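Local coordinates for beta-N-acetylhexosaminidase (Streptomyces plicatus, PDB 1JAK), which removes terminal non-reducing N-acetylhexosamine units from beta-N-acetylhexosaminides by hydrolysis, using substrate-assisted catalysis in an alpha/beta-barrel domain, at residues T47-G61 / L76-L90. Residues are numbered along the deposited sequence; the frame is centred on the assembly and turned at random.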
ATOM      1  N   THR A  47      -1.153   5.077 -33.226  1.00 12.75           N
ATOM      2  CA  THR A  47      -0.299   4.207 -32.426  1.00 12.88           C
ATOM      3  C   THR A  47      -1.006   2.951 -31.930  1.00 10.70           C
ATOM      4  O   THR A  47      -2.108   3.014 -31.384  1.00 12.83           O
ATOM      5  CB  THR A  47       0.283   4.955 -31.210  1.00 12.16           C
ATOM      6  OG1 THR A  47       1.149   6.003 -31.663  1.00 12.40           O
ATOM      7  CG2 THR A  47       1.079   3.996 -30.323  1.00 12.31           C
ATOM      8  N   HIS A  48      -0.353   1.811 -32.136  1.00 10.97           N
ATOM      9  CA  HIS A  48      -0.865   0.515 -31.702  1.00 11.96           C
ATOM     10  C   HIS A  48      -0.040   0.061 -30.502  1.00 11.42           C
ATOM     11  O   HIS A  48       1.120   0.442 -30.361  1.00 11.39           O
ATOM     12  CB  HIS A  48      -0.703  -0.529 -32.811  1.00 14.45           C
ATOM     13  CG  HIS A  48      -1.676  -0.386 -33.937  1.00 16.39           C
ATOM     14  ND1 HIS A  48      -2.180   0.832 -34.339  1.00 19.00           N
ATOM     15  CD2 HIS A  48      -2.211  -1.307 -34.773  1.00 19.36           C
ATOM     16  CE1 HIS A  48      -2.983   0.655 -35.373  1.00 18.51           C
ATOM     17  NE2 HIS A  48      -3.019  -0.633 -35.657  1.00 18.99           N
ATOM     18  N   ILE A  49      -0.650  -0.743 -29.637  1.00 11.42           N
ATOM     19  CA  ILE A  49       0.046  -1.292 -28.481  1.00 10.98           C
ATOM     20  C   ILE A  49       0.248  -2.767 -28.811  1.00 11.61           C
ATOM     21  O   ILE A  49      -0.708  -3.542 -28.842  1.00 12.23           O
ATOM     22  CB  ILE A  49      -0.788  -1.151 -27.190  1.00 11.18           C
ATOM     23  CG1 ILE A  49      -0.876   0.327 -26.797  1.00 11.16           C
ATOM     24  CG2 ILE A  49      -0.152  -1.958 -26.061  1.00 11.89           C
ATOM     25  CD1 ILE A  49      -1.869   0.611 -25.690  1.00 11.23           C
ATOM     26  N   ARG A  50       1.494  -3.133 -29.090  1.00 11.04           N
ATOM     27  CA  ARG A  50       1.844  -4.506 -29.438  1.00 13.15           C
ATOM     28  C   ARG A  50       2.232  -5.277 -28.186  1.00 13.50           C
ATOM     29  O   ARG A  50       3.082  -4.834 -27.419  1.00 14.06           O
ATOM     30  CB  ARG A  50       3.013  -4.505 -30.429  1.00 13.28           C
ATOM     31  CG  ARG A  50       3.554  -5.884 -30.807  1.00 16.39           C
ATOM     32  CD  ARG A  50       2.548  -6.707 -31.593  1.00 19.27           C
ATOM     33  NE  ARG A  50       3.199  -7.767 -32.365  1.00 24.05           N
ATOM     34  CZ  ARG A  50       3.781  -8.841 -31.839  1.00 25.32           C
ATOM     35  NH1 ARG A  50       3.799  -9.020 -30.527  1.00 25.64           N
ATOM     36  NH2 ARG A  50       4.355  -9.735 -32.633  1.00 26.06           N
ATOM     37  N   VAL A  51       1.598  -6.429 -27.989  1.00 13.46           N
ATOM     38  CA  VAL A  51       1.874  -7.277 -26.835  1.00 14.90           C
ATOM     39  C   VAL A  51       2.130  -8.705 -27.300  1.00 17.12           C
ATOM     40  O   VAL A  51       1.877  -9.044 -28.457  1.00 15.69           O
ATOM     41  CB  VAL A  51       0.681  -7.302 -25.857  1.00 13.69           C
ATOM     42  CG1 VAL A  51       0.377  -5.896 -25.364  1.00 14.57           C
ATOM     43  CG2 VAL A  51      -0.540  -7.903 -26.541  1.00 14.40           C
ATOM     44  N   ASP A  52       2.635  -9.541 -26.398  1.00 19.89           N
ATOM     45  CA  ASP A  52       2.886 -10.934 -26.739  1.00 22.46           C
ATOM     46  C   ASP A  52       1.549 -11.651 -26.825  1.00 23.93           C
ATOM     47  O   ASP A  52       0.555 -11.199 -26.254  1.00 22.79           O
ATOM     48  CB  ASP A  52       3.759 -11.607 -25.680  1.00 23.88           C
ATOM     49  CG  ASP A  52       5.107 -10.942 -25.533  1.00 25.69           C
ATOM     50  OD1 ASP A  52       5.735 -10.633 -26.568  1.00 26.64           O
ATOM     51  OD2 ASP A  52       5.543 -10.738 -24.382  1.00 27.26           O
ATOM     52  N   ASP A  53       1.526 -12.772 -27.534  1.00 25.11           N
ATOM     53  CA  ASP A  53       0.299 -13.538 -27.688  1.00 28.02           C
ATOM     54  C   ASP A  53       0.006 -14.351 -26.430  1.00 28.98           C
ATOM     55  O   ASP A  53       0.038 -15.582 -26.448  1.00 28.58           O
ATOM     56  CB  ASP A  53       0.410 -14.452 -28.914  1.00 29.48           C
ATOM     57  CG  ASP A  53      -0.899 -15.137 -29.252  1.00 32.24           C
ATOM     58  OD1 ASP A  53      -1.963 -14.637 -28.828  1.00 33.00           O
ATOM     59  OD2 ASP A  53      -0.865 -16.168 -29.957  1.00 34.86           O
ATOM     60  N   SER A  54      -0.267 -13.648 -25.335  1.00 29.36           N
ATOM     61  CA  SER A  54      -0.578 -14.288 -24.062  1.00 30.77           C
ATOM     62  C   SER A  54      -1.595 -13.455 -23.292  1.00 31.81           C
ATOM     63  O   SER A  54      -1.668 -12.236 -23.455  1.00 30.84           O
ATOM     64  CB  SER A  54       0.690 -14.459 -23.216  1.00 31.60           C
ATOM     65  OG  SER A  54       1.239 -13.208 -22.841  1.00 32.26           O
ATOM     66  N   ARG A  55      -2.378 -14.126 -22.455  1.00 31.77           N
ATOM     67  CA  ARG A  55      -3.400 -13.468 -21.652  1.00 32.90           C
ATOM     68  C   ARG A  55      -2.814 -12.371 -20.769  1.00 31.94           C
ATOM     69  O   ARG A  55      -3.303 -11.240 -20.756  1.00 31.58           O
ATOM     70  CB  ARG A  55      -4.108 -14.495 -20.769  1.00 35.72           C
ATOM     71  CG  ARG A  55      -5.246 -13.925 -19.940  1.00 39.59           C
ATOM     72  CD  ARG A  55      -6.439 -13.579 -20.814  1.00 42.85           C
ATOM     73  NE  ARG A  55      -6.918 -14.744 -21.554  1.00 46.08           N
ATOM     74  CZ  ARG A  55      -7.370 -15.858 -20.987  1.00 47.39           C
ATOM     75  NH1 ARG A  55      -7.411 -15.966 -19.664  1.00 48.21           N
ATOM     76  NH2 ARG A  55      -7.782 -16.868 -21.742  1.00 48.47           N
ATOM     77  N   GLU A  56      -1.765 -12.714 -20.029  1.00 30.62           N
ATOM     78  CA  GLU A  56      -1.125 -11.768 -19.125  1.00 29.60           C
ATOM     79  C   GLU A  56      -0.555 -10.551 -19.852  1.00 27.87           C
ATOM     80  O   GLU A  56      -0.589  -9.439 -19.327  1.00 26.43           O
ATOM     81  CB  GLU A  56      -0.016 -12.467 -18.335  1.00 31.71           C
ATOM     82  CG  GLU A  56       1.172 -12.908 -19.169  1.00 34.88           C
ATOM     83  CD  GLU A  56       2.205 -13.654 -18.351  1.00 37.22           C
ATOM     84  OE1 GLU A  56       2.159 -13.552 -17.107  1.00 38.44           O
ATOM     85  OE2 GLU A  56       3.067 -14.333 -18.947  1.00 38.62           O
ATOM     86  N   ALA A  57      -0.031 -10.762 -21.054  1.00 24.81           N
ATOM     87  CA  ALA A  57       0.530  -9.662 -21.830  1.00 22.88           C
ATOM     88  C   ALA A  57      -0.581  -8.718 -22.284  1.00 21.28           C
ATOM     89  O   ALA A  57      -0.499  -7.504 -22.080  1.00 18.50           O
ATOM     90  CB  ALA A  57       1.289 -10.204 -23.033  1.00 23.68           C
ATOM     91  N   ARG A  58      -1.620  -9.276 -22.900  1.00 20.05           N
ATOM     92  CA  ARG A  58      -2.740  -8.471 -23.371  1.00 20.12           C
ATOM     93  C   ARG A  58      -3.389  -7.717 -22.220  1.00 18.08           C
ATOM     94  O   ARG A  58      -3.893  -6.612 -22.398  1.00 16.53           O
ATOM     95  CB  ARG A  58      -3.798  -9.345 -24.052  1.00 22.75           C
ATOM     96  CG  ARG A  58      -3.424  -9.835 -25.442  1.00 27.43           C
ATOM     97  CD  ARG A  58      -4.664 -10.312 -26.191  1.00 30.43           C
ATOM     98  NE  ARG A  58      -4.364 -10.766 -27.547  1.00 34.41           N
ATOM     99  CZ  ARG A  58      -3.645 -11.846 -27.830  1.00 35.84           C
ATOM    100  NH1 ARG A  58      -3.147 -12.589 -26.849  1.00 36.74           N
ATOM    101  NH2 ARG A  58      -3.426 -12.191 -29.093  1.00 35.88           N
ATOM    102  N   ARG A  59      -3.372  -8.327 -21.039  1.00 16.01           N
ATOM    103  CA  ARG A  59      -3.961  -7.723 -19.852  1.00 16.50           C
ATOM    104  C   ARG A  59      -3.278  -6.402 -19.520  1.00 13.73           C
ATOM    105  O   ARG A  59      -3.941  -5.414 -19.198  1.00 12.19           O
ATOM    106  CB  ARG A  59      -3.834  -8.687 -18.673  1.00 19.51           C
ATOM    107  CG  ARG A  59      -4.675  -8.338 -17.466  1.00 26.77           C
ATOM    108  CD  ARG A  59      -5.447  -9.568 -17.015  1.00 31.58           C
ATOM    109  NE  ARG A  59      -4.584 -10.746 -16.970  1.00 34.69           N
ATOM    110  CZ  ARG A  59      -5.024 -11.991 -16.825  1.00 37.22           C
ATOM    111  NH1 ARG A  59      -6.325 -12.226 -16.709  1.00 37.85           N
ATOM    112  NH2 ARG A  59      -4.165 -13.001 -16.805  1.00 37.80           N
ATOM    113  N   VAL A  60      -1.951  -6.383 -19.595  1.00 11.86           N
ATOM    114  CA  VAL A  60      -1.210  -5.165 -19.298  1.00 11.32           C
ATOM    115  C   VAL A  60      -1.426  -4.168 -20.431  1.00 10.91           C
ATOM    116  O   VAL A  60      -1.490  -2.957 -20.207  1.00  9.92           O
ATOM    117  CB  VAL A  60       0.301  -5.439 -19.150  1.00 10.90           C
ATOM    118  CG1 VAL A  60       1.027  -4.149 -18.783  1.00 11.76           C
ATOM    119  CG2 VAL A  60       0.535  -6.507 -18.088  1.00 12.55           C
ATOM    120  N   GLY A  61      -1.537  -4.687 -21.650  1.00 11.12           N
ATOM    121  CA  GLY A  61      -1.764  -3.827 -22.797  1.00 10.73           C
ATOM    122  C   GLY A  61      -3.103  -3.121 -22.678  1.00 10.46           C
ATOM    123  O   GLY A  61      -3.199  -1.912 -22.907  1.00  9.60           O
ATOM    124  N   LEU A  76      -5.936   3.312 -29.908  1.00 14.15           N
ATOM    125  CA  LEU A  76      -4.933   2.526 -29.192  1.00 14.22           C
ATOM    126  C   LEU A  76      -5.288   1.047 -29.098  1.00 13.65           C
ATOM    127  O   LEU A  76      -5.446   0.501 -28.007  1.00 14.47           O
ATOM    128  CB  LEU A  76      -4.731   3.096 -27.786  1.00 15.32           C
ATOM    129  CG  LEU A  76      -4.101   4.490 -27.741  1.00 16.70           C
ATOM    130  CD1 LEU A  76      -4.242   5.071 -26.344  1.00 18.62           C
ATOM    131  CD2 LEU A  76      -2.641   4.405 -28.153  1.00 16.03           C
ATOM    132  N   PRO A  77      -5.412   0.373 -30.250  1.00 12.96           N
ATOM    133  CA  PRO A  77      -5.753  -1.051 -30.235  1.00 12.19           C
ATOM    134  C   PRO A  77      -4.619  -1.886 -29.645  1.00 12.36           C
ATOM    135  O   PRO A  77      -3.445  -1.550 -29.807  1.00 11.28           O
ATOM    136  CB  PRO A  77      -5.986  -1.357 -31.710  1.00 13.22           C
ATOM    137  CG  PRO A  77      -4.987  -0.466 -32.382  1.00 12.95           C
ATOM    138  CD  PRO A  77      -5.141   0.837 -31.623  1.00 13.07           C
ATOM    139  N   VAL A  78      -4.979  -2.959 -28.949  1.00 11.74           N
ATOM    140  CA  VAL A  78      -4.000  -3.863 -28.350  1.00 12.55           C
ATOM    141  C   VAL A  78      -3.977  -5.110 -29.231  1.00 13.83           C
ATOM    142  O   VAL A  78      -4.990  -5.793 -29.382  1.00 13.95           O
ATOM    143  CB  VAL A  78      -4.395  -4.234 -26.905  1.00 13.53           C
ATOM    144  CG1 VAL A  78      -3.390  -5.221 -26.316  1.00 14.33           C
ATOM    145  CG2 VAL A  78      -4.452  -2.975 -26.057  1.00 12.61           C
ATOM    146  N   THR A  79      -2.818  -5.394 -29.812  1.00 14.07           N
ATOM    147  CA  THR A  79      -2.671  -6.523 -30.723  1.00 16.80           C
ATOM    148  C   THR A  79      -1.409  -7.343 -30.485  1.00 16.29           C
ATOM    149  O   THR A  79      -0.420  -6.844 -29.950  1.00 15.36           O
ATOM    150  CB  THR A  79      -2.657  -6.016 -32.183  1.00 17.37           C
ATOM    151  OG1 THR A  79      -2.330  -7.089 -33.069  1.00 21.64           O
ATOM    152  CG2 THR A  79      -1.633  -4.895 -32.343  1.00 20.43           C
ATOM    153  N   ALA A  80      -1.454  -8.606 -30.900  1.00 17.59           N
ATOM    154  CA  ALA A  80      -0.320  -9.511 -30.754  1.00 19.02           C
ATOM    155  C   ALA A  80       0.382  -9.709 -32.098  1.00 21.32           C
ATOM    156  O   ALA A  80       1.088 -10.697 -32.302  1.00 21.28           O
ATOM    157  CB  ALA A  80      -0.790 -10.853 -30.204  1.00 19.10           C
ATOM    158  N   HIS A  81       0.177  -8.766 -33.014  1.00 23.36           N
ATOM    159  CA  HIS A  81       0.801  -8.832 -34.332  1.00 25.99           C
ATOM    160  C   HIS A  81       1.202  -7.437 -34.807  1.00 25.32           C
ATOM    161  O   HIS A  81       0.629  -6.438 -34.372  1.00 24.06           O
ATOM    162  CB  HIS A  81      -0.155  -9.469 -35.347  1.00 29.25           C
ATOM    163  CG  HIS A  81      -0.632 -10.831 -34.952  1.00 33.48           C
ATOM    164  ND1 HIS A  81      -1.813 -11.039 -34.273  1.00 35.51           N
ATOM    165  CD2 HIS A  81      -0.069 -12.054 -35.111  1.00 35.16           C
ATOM    166  CE1 HIS A  81      -1.958 -12.330 -34.031  1.00 35.99           C
ATOM    167  NE2 HIS A  81      -0.914 -12.968 -34.528  1.00 36.66           N
ATOM    168  N   GLY A  82       2.189  -7.376 -35.696  1.00 25.41           N
ATOM    169  CA  GLY A  82       2.644  -6.095 -36.211  1.00 26.03           C
ATOM    170  C   GLY A  82       3.744  -5.476 -35.368  1.00 26.56           C
ATOM    171  O   GLY A  82       4.196  -6.079 -34.394  1.00 27.61           O
ATOM    172  N   HIS A  83       4.172  -4.273 -35.738  1.00 26.42           N
ATOM    173  CA  HIS A  83       5.229  -3.570 -35.013  1.00 27.10           C
ATOM    174  C   HIS A  83       4.713  -2.275 -34.392  1.00 25.65           C
ATOM    175  O   HIS A  83       5.087  -1.179 -34.813  1.00 26.77           O
ATOM    176  CB  HIS A  83       6.392  -3.253 -35.955  1.00 30.02           C
ATOM    177  CG  HIS A  83       6.980  -4.460 -36.615  1.00 34.16           C
ATOM    178  ND1 HIS A  83       6.288  -5.219 -37.533  1.00 36.37           N
ATOM    179  CD2 HIS A  83       8.193  -5.048 -36.479  1.00 35.29           C
ATOM    180  CE1 HIS A  83       7.046  -6.223 -37.934  1.00 36.24           C
ATOM    181  NE2 HIS A  83       8.208  -6.142 -37.310  1.00 36.82           N
ATOM    182  N   GLY A  84       3.867  -2.410 -33.376  1.00 23.45           N
ATOM    183  CA  GLY A  84       3.293  -1.250 -32.715  1.00 20.12           C
ATOM    184  C   GLY A  84       4.264  -0.221 -32.162  1.00 19.17           C
ATOM    185  O   GLY A  84       5.393  -0.544 -31.789  1.00 19.59           O
ATOM    186  N   GLY A  85       3.802   1.027 -32.103  1.00 16.47           N
ATOM    187  CA  GLY A  85       4.610   2.119 -31.590  1.00 15.32           C
ATOM    188  C   GLY A  85       4.967   1.926 -30.128  1.00 14.55           C
ATOM    189  O   GLY A  85       6.003   2.402 -29.668  1.00 16.05           O
ATOM    190  N   ILE A  86       4.091   1.255 -29.390  1.00 12.87           N
ATOM    191  CA  ILE A  86       4.338   0.959 -27.982  1.00 11.99           C
ATOM    192  C   ILE A  86       4.326  -0.557 -27.886  1.00 12.54           C
ATOM    193  O   ILE A  86       3.313  -1.194 -28.174  1.00 13.40           O
ATOM    194  CB  ILE A  86       3.237   1.530 -27.061  1.00 12.01           C
ATOM    195  CG1 ILE A  86       3.265   3.058 -27.105  1.00 12.59           C
ATOM    196  CG2 ILE A  86       3.455   1.043 -25.628  1.00 13.56           C
ATOM    197  CD1 ILE A  86       2.158   3.723 -26.306  1.00 13.41           C
ATOM    198  N   ARG A  87       5.453  -1.137 -27.494  1.00 12.32           N
ATOM    199  CA  ARG A  87       5.550  -2.585 -27.396  1.00 13.25           C
ATOM    200  C   ARG A  87       5.841  -3.064 -25.984  1.00 12.99           C
ATOM    201  O   ARG A  87       6.738  -2.552 -25.316  1.00 12.97           O
ATOM    202  CB  ARG A  87       6.642  -3.106 -28.333  1.00 16.73           C
ATOM    203  CG  ARG A  87       6.887  -4.612 -28.240  1.00 20.78           C
ATOM    204  CD  ARG A  87       6.616  -5.299 -29.569  1.00 27.61           C
ATOM    205  NE  ARG A  87       6.985  -6.715 -29.570  1.00 29.01           N
ATOM    206  CZ  ARG A  87       6.385  -7.661 -28.849  1.00 31.47           C
ATOM    207  NH1 ARG A  87       5.370  -7.360 -28.047  1.00 29.78           N
ATOM    208  NH2 ARG A  87       6.798  -8.920 -28.937  1.00 32.20           N
ATOM    209  N   LEU A  88       5.062  -4.045 -25.543  1.00 12.14           N
ATOM    210  CA  LEU A  88       5.233  -4.643 -24.228  1.00 13.32           C
ATOM    211  C   LEU A  88       5.681  -6.071 -24.515  1.00 13.69           C
ATOM    212  O   LEU A  88       4.934  -6.856 -25.097  1.00 13.65           O
ATOM    213  CB  LEU A  88       3.905  -4.645 -23.464  1.00 12.94           C
ATOM    214  CG  LEU A  88       3.190  -3.293 -23.362  1.00 13.92           C
ATOM    215  CD1 LEU A  88       1.935  -3.444 -22.508  1.00 14.14           C
ATOM    216  CD2 LEU A  88       4.123  -2.254 -22.756  1.00 13.76           C
ATOM    217  N   ARG A  89       6.905  -6.406 -24.124  1.00 14.70           N
ATOM    218  CA  ARG A  89       7.411  -7.741 -24.397  1.00 16.96           C
ATOM    219  C   ARG A  89       8.016  -8.465 -23.209  1.00 17.16           C
ATOM    220  O   ARG A  89       8.734  -7.877 -22.402  1.00 15.86           O
ATOM    221  CB  ARG A  89       8.432  -7.684 -25.536  1.00 19.79           C
ATOM    222  CG  ARG A  89       9.556  -6.686 -25.332  1.00 23.23           C
ATOM    223  CD  ARG A  89      10.349  -6.492 -26.620  1.00 27.73           C
ATOM    224  NE  ARG A  89      11.069  -7.700 -27.018  1.00 30.47           N
ATOM    225  CZ  ARG A  89      12.181  -8.133 -26.433  1.00 32.88           C
ATOM    226  NH1 ARG A  89      12.707  -7.456 -25.421  1.00 33.38           N
ATOM    227  NH2 ARG A  89      12.770  -9.242 -26.860  1.00 33.29           N
ATOM    228  N   LEU A  90       7.705  -9.753 -23.119  1.00 18.28           N
ATOM    229  CA  LEU A  90       8.222 -10.603 -22.057  1.00 19.40           C
ATOM    230  C   LEU A  90       9.410 -11.359 -22.630  1.00 21.27           C
ATOM    231  O   LEU A  90       9.290 -12.039 -23.650  1.00 20.44           O
ATOM    232  CB  LEU A  90       7.148 -11.588 -21.595  1.00 19.91           C
ATOM    233  CG  LEU A  90       5.911 -10.960 -20.953  1.00 21.50           C
ATOM    234  CD1 LEU A  90       4.850 -12.022 -20.726  1.00 23.49           C
ATOM    235  CD2 LEU A  90       6.304 -10.291 -19.643  1.00 21.18           C
TER
HETATM  236  O   HOH W   1      -4.444   4.319 -31.914  1.00 18.63           O
HETATM  237  O   HOH W   2       8.107 -11.525 -26.264  1.00 41.50           O
HETATM  238  O   HOH W   3      -5.743  -8.045 -27.941  1.00 32.46           O
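Arg50 lies between the 80-82 turn and Arg87. Its CG stands anti to the backbone N (chi1 176°) and the chain then bends at chi2, which carries the guanidinium back over the turn: Ala80 O sits over the centre of one face, with Arg50 CZ 3.3 Å from it, and NE makes a weak, bent bond to Gly82 O. Arg87 runs alongside in the same direction, its CD 3.4 Å from Arg50 CG and the two guanidinium planes 47° apart. These like charges come close, but Arg87 NH2 also reaches Asp52 OD1 at 3.1 Å in a salt bridge that probably offsets some of the repulsion. The other carboxylate oxygen, Asp52 OD2, takes Leu90 N on its syn lone pair at 2.7 Å. A leucine in place of Arg87 would probably leave Asp52 OD1 without its charged mate and Arg50 without the neighbour along its flank.

Behind these side chains, strand 49-50 is flanked by 78-79 and 86-90, parallel to both, in a larger mixed sheet. Strand 49-50, helix 55-72 and strand 78-79 form a right-handed beta-alpha-beta crossover in the family 20 domain 2 region, apart from the catalytic barrel. Ile49 CG1 and CB meet Ile86 CB and Val78 CG2, and the side chain reaches Ala65 of the helix. Leu88 CD1 packs 3.7 Å from Gly61 CA and also touches Val60 CG1 and Val51 CG1.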